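Local coordinates for chromosome replication initiation protein (Geobacillus kaustophilus, PDB 2VN2), which probably acts in the primosome at the start of chromosome replication, this chain being its N-terminal domain, found here as a four-chain assembly, at residues 14-18 / 39-43. Residues are numbered along the deposited sequence; the frame is centred on the assembly and turned at random.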
ATOM      1  N   SER A  14       3.523   2.033   5.236  1.00 32.69           N
ATOM      2  CA  SER A  14       3.509   0.746   4.557  1.00 34.17           C
ATOM      3  C   SER A  14       4.119   0.941   3.223  1.00 34.08           C
ATOM      4  O   SER A  14       3.984   2.012   2.682  1.00 34.48           O
ATOM      5  CB  SER A  14       2.085   0.259   4.423  1.00 32.52           C
ATOM      6  OG  SER A  14       1.731  -0.233   5.715  1.00 36.09           O
ATOM      7  N   ILE A  15       4.760  -0.113   2.725  1.00 34.77           N
ATOM      8  CA  ILE A  15       5.273  -0.288   1.356  1.00 35.60           C
ATOM      9  C   ILE A  15       4.164  -1.104   0.653  1.00 36.02           C
ATOM     10  O   ILE A  15       3.622  -2.079   1.225  1.00 36.85           O
ATOM     11  CB  ILE A  15       6.734  -0.886   1.376  1.00 38.02           C
ATOM     12  CG1 ILE A  15       7.754   0.223   1.119  1.00 41.57           C
ATOM     13  CG2 ILE A  15       7.124  -1.807   0.227  1.00 39.90           C
ATOM     14  CD1 ILE A  15       8.461   0.693   2.363  1.00 44.14           C
ATOM     15  N   ALA A  16       3.713  -0.617  -0.506  1.00 33.44           N
ATOM     16  CA  ALA A  16       2.703  -1.305  -1.280  1.00 32.50           C
ATOM     17  C   ALA A  16       3.460  -2.207  -2.233  1.00 32.54           C
ATOM     18  O   ALA A  16       4.181  -1.656  -3.099  1.00 34.19           O
ATOM     19  CB  ALA A  16       1.855  -0.341  -2.051  1.00 31.65           C
ATOM     20  N   VAL A  17       3.326  -3.546  -2.064  1.00 28.03           N
ATOM     21  CA  VAL A  17       4.004  -4.496  -2.885  1.00 25.00           C
ATOM     22  C   VAL A  17       3.043  -5.004  -3.970  1.00 25.15           C
ATOM     23  O   VAL A  17       2.098  -5.740  -3.685  1.00 23.93           O
ATOM     24  CB  VAL A  17       4.450  -5.661  -2.049  1.00 24.91           C
ATOM     25  CG1 VAL A  17       5.008  -6.800  -2.895  1.00 20.78           C
ATOM     26  CG2 VAL A  17       5.561  -5.180  -1.075  1.00 27.88           C
ATOM     27  N   PRO A  18       3.296  -4.649  -5.247  1.00 23.55           N
ATOM     28  CA  PRO A  18       2.334  -5.106  -6.237  1.00 21.45           C
ATOM     29  C   PRO A  18       2.208  -6.610  -6.320  1.00 21.10           C
ATOM     30  O   PRO A  18       3.181  -7.282  -6.380  1.00 21.47           O
ATOM     31  CB  PRO A  18       2.883  -4.584  -7.602  1.00 22.79           C
ATOM     32  CG  PRO A  18       4.034  -3.507  -7.154  1.00 21.35           C
ATOM     33  CD  PRO A  18       4.422  -3.824  -5.767  1.00 21.66           C
ATOM     34  N   LEU A  39      12.431  -4.223  -1.982  1.00 23.06           N
ATOM     35  CA  LEU A  39      11.487  -3.576  -0.942  1.00 22.12           C
ATOM     36  C   LEU A  39      12.304  -2.713  -0.122  1.00 21.59           C
ATOM     37  O   LEU A  39      11.903  -1.564   0.077  1.00 20.59           O
ATOM     38  CB  LEU A  39      10.818  -4.610   0.006  1.00 21.48           C
ATOM     39  CG  LEU A  39       9.553  -5.324  -0.562  1.00 26.14           C
ATOM     40  CD1 LEU A  39       9.391  -5.412  -2.117  1.00 23.78           C
ATOM     41  CD2 LEU A  39       9.171  -6.713   0.117  1.00 22.59           C
ATOM     42  N   HIS A  40      13.469  -3.200   0.416  1.00 20.10           N
ATOM     43  CA  HIS A  40      14.257  -2.159   1.223  1.00 19.45           C
ATOM     44  C   HIS A  40      14.624  -0.921   0.343  1.00 19.90           C
ATOM     45  O   HIS A  40      14.539   0.200   0.847  1.00 19.06           O
ATOM     46  CB  HIS A  40      15.499  -2.628   1.940  1.00 19.28           C
ATOM     47  CG  HIS A  40      15.268  -3.657   3.000  1.00 21.30           C
ATOM     48  ND1 HIS A  40      14.774  -3.362   4.249  1.00 22.27           N
ATOM     49  CD2 HIS A  40      15.472  -4.993   2.986  1.00 22.35           C
ATOM     50  CE1 HIS A  40      14.680  -4.472   4.958  1.00 22.35           C
ATOM     51  NE2 HIS A  40      15.096  -5.473   4.209  1.00 24.51           N
ATOM     52  N   MET A  41      15.064  -1.105  -0.915  1.00 20.56           N
ATOM     53  CA  MET A  41      15.365   0.058  -1.756  1.00 24.06           C
ATOM     54  C   MET A  41      14.171   0.888  -1.939  1.00 25.86           C
ATOM     55  O   MET A  41      14.317   2.035  -1.800  1.00 24.97           O
ATOM     56  CB  MET A  41      15.918  -0.192  -3.153  1.00 22.21           C
ATOM     57  CG  MET A  41      17.353  -0.933  -3.214  1.00 26.24           C
ATOM     58  SD  MET A  41      17.729  -1.622  -4.919  1.00 27.65           S
ATOM     59  CE  MET A  41      17.048  -0.276  -5.771  1.00 12.78           C
ATOM     60  N   GLN A  42      12.996   0.335  -2.235  1.00 29.66           N
ATOM     61  CA  GLN A  42      11.779   1.188  -2.370  1.00 32.59           C
ATOM     62  C   GLN A  42      11.588   2.086  -1.130  1.00 32.96           C
ATOM     63  O   GLN A  42      11.328   3.280  -1.205  1.00 33.37           O
ATOM     64  CB  GLN A  42      10.524   0.365  -2.594  1.00 34.18           C
ATOM     65  CG  GLN A  42       9.279   1.238  -2.870  1.00 39.62           C
ATOM     66  CD  GLN A  42       7.982   0.413  -2.814  1.00 44.55           C
ATOM     67  OE1 GLN A  42       7.986  -0.857  -3.042  1.00 48.28           O
ATOM     68  NE2 GLN A  42       6.841   1.098  -2.447  1.00 47.27           N
ATOM     69  N   SER A  43      11.786   1.473   0.019  1.00 33.77           N
ATOM     70  CA  SER A  43      11.584   2.107   1.314  1.00 34.08           C
ATOM     71  C   SER A  43      12.527   3.303   1.567  1.00 33.34           C
ATOM     72  O   SER A  43      12.120   4.318   2.123  1.00 33.92           O
ATOM     73  CB  SER A  43      11.806   1.020   2.374  1.00 33.57           C
ATOM     74  OG  SER A  43      11.572   1.523   3.660  1.00 36.57           O
TER
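I15 reaches across to helix 32-45, its CD1 resting against S43 with 3.4 Å to CB, tighter than ordinary carbon contact, and with the hydroxyl OG close by. The isoleucine and Q42 run side by side with their ends pointing opposite ways, which lays the amide group alongside both branches: CG2 lies 3.5 Å from OE1, while CG1 is 3.8 Å from NE2. Q42 spans the gap because its CG stands anti to the backbone N (chi1 -175°) and the chain beyond is extended. Shortening I15 to an alanine is likely to open a gap beside S43 and leave the amide of Q42 without its apolar neighbour. A16 O stays 3.9 Å from NE2 of Q42, too far to bond; that nitrogen hydrogen-bonds OE2 of E46, just beyond the end of helix 32-45. V17 then meets L39 at about a right angle, CG2 lying 4.0 Å from CD1 in purely apolar packing. No hydrogen bond joins the two segments, which meet mainly through side-chain packing, their axes approaching to 9.4 Å. Strand 14-18, following helix 3-11 and leading into helix 19-22, pairs antiparallel with a strand of the second subunit, and L39 packs on L39 of that subunit, so the contact forms part of the subunit interface.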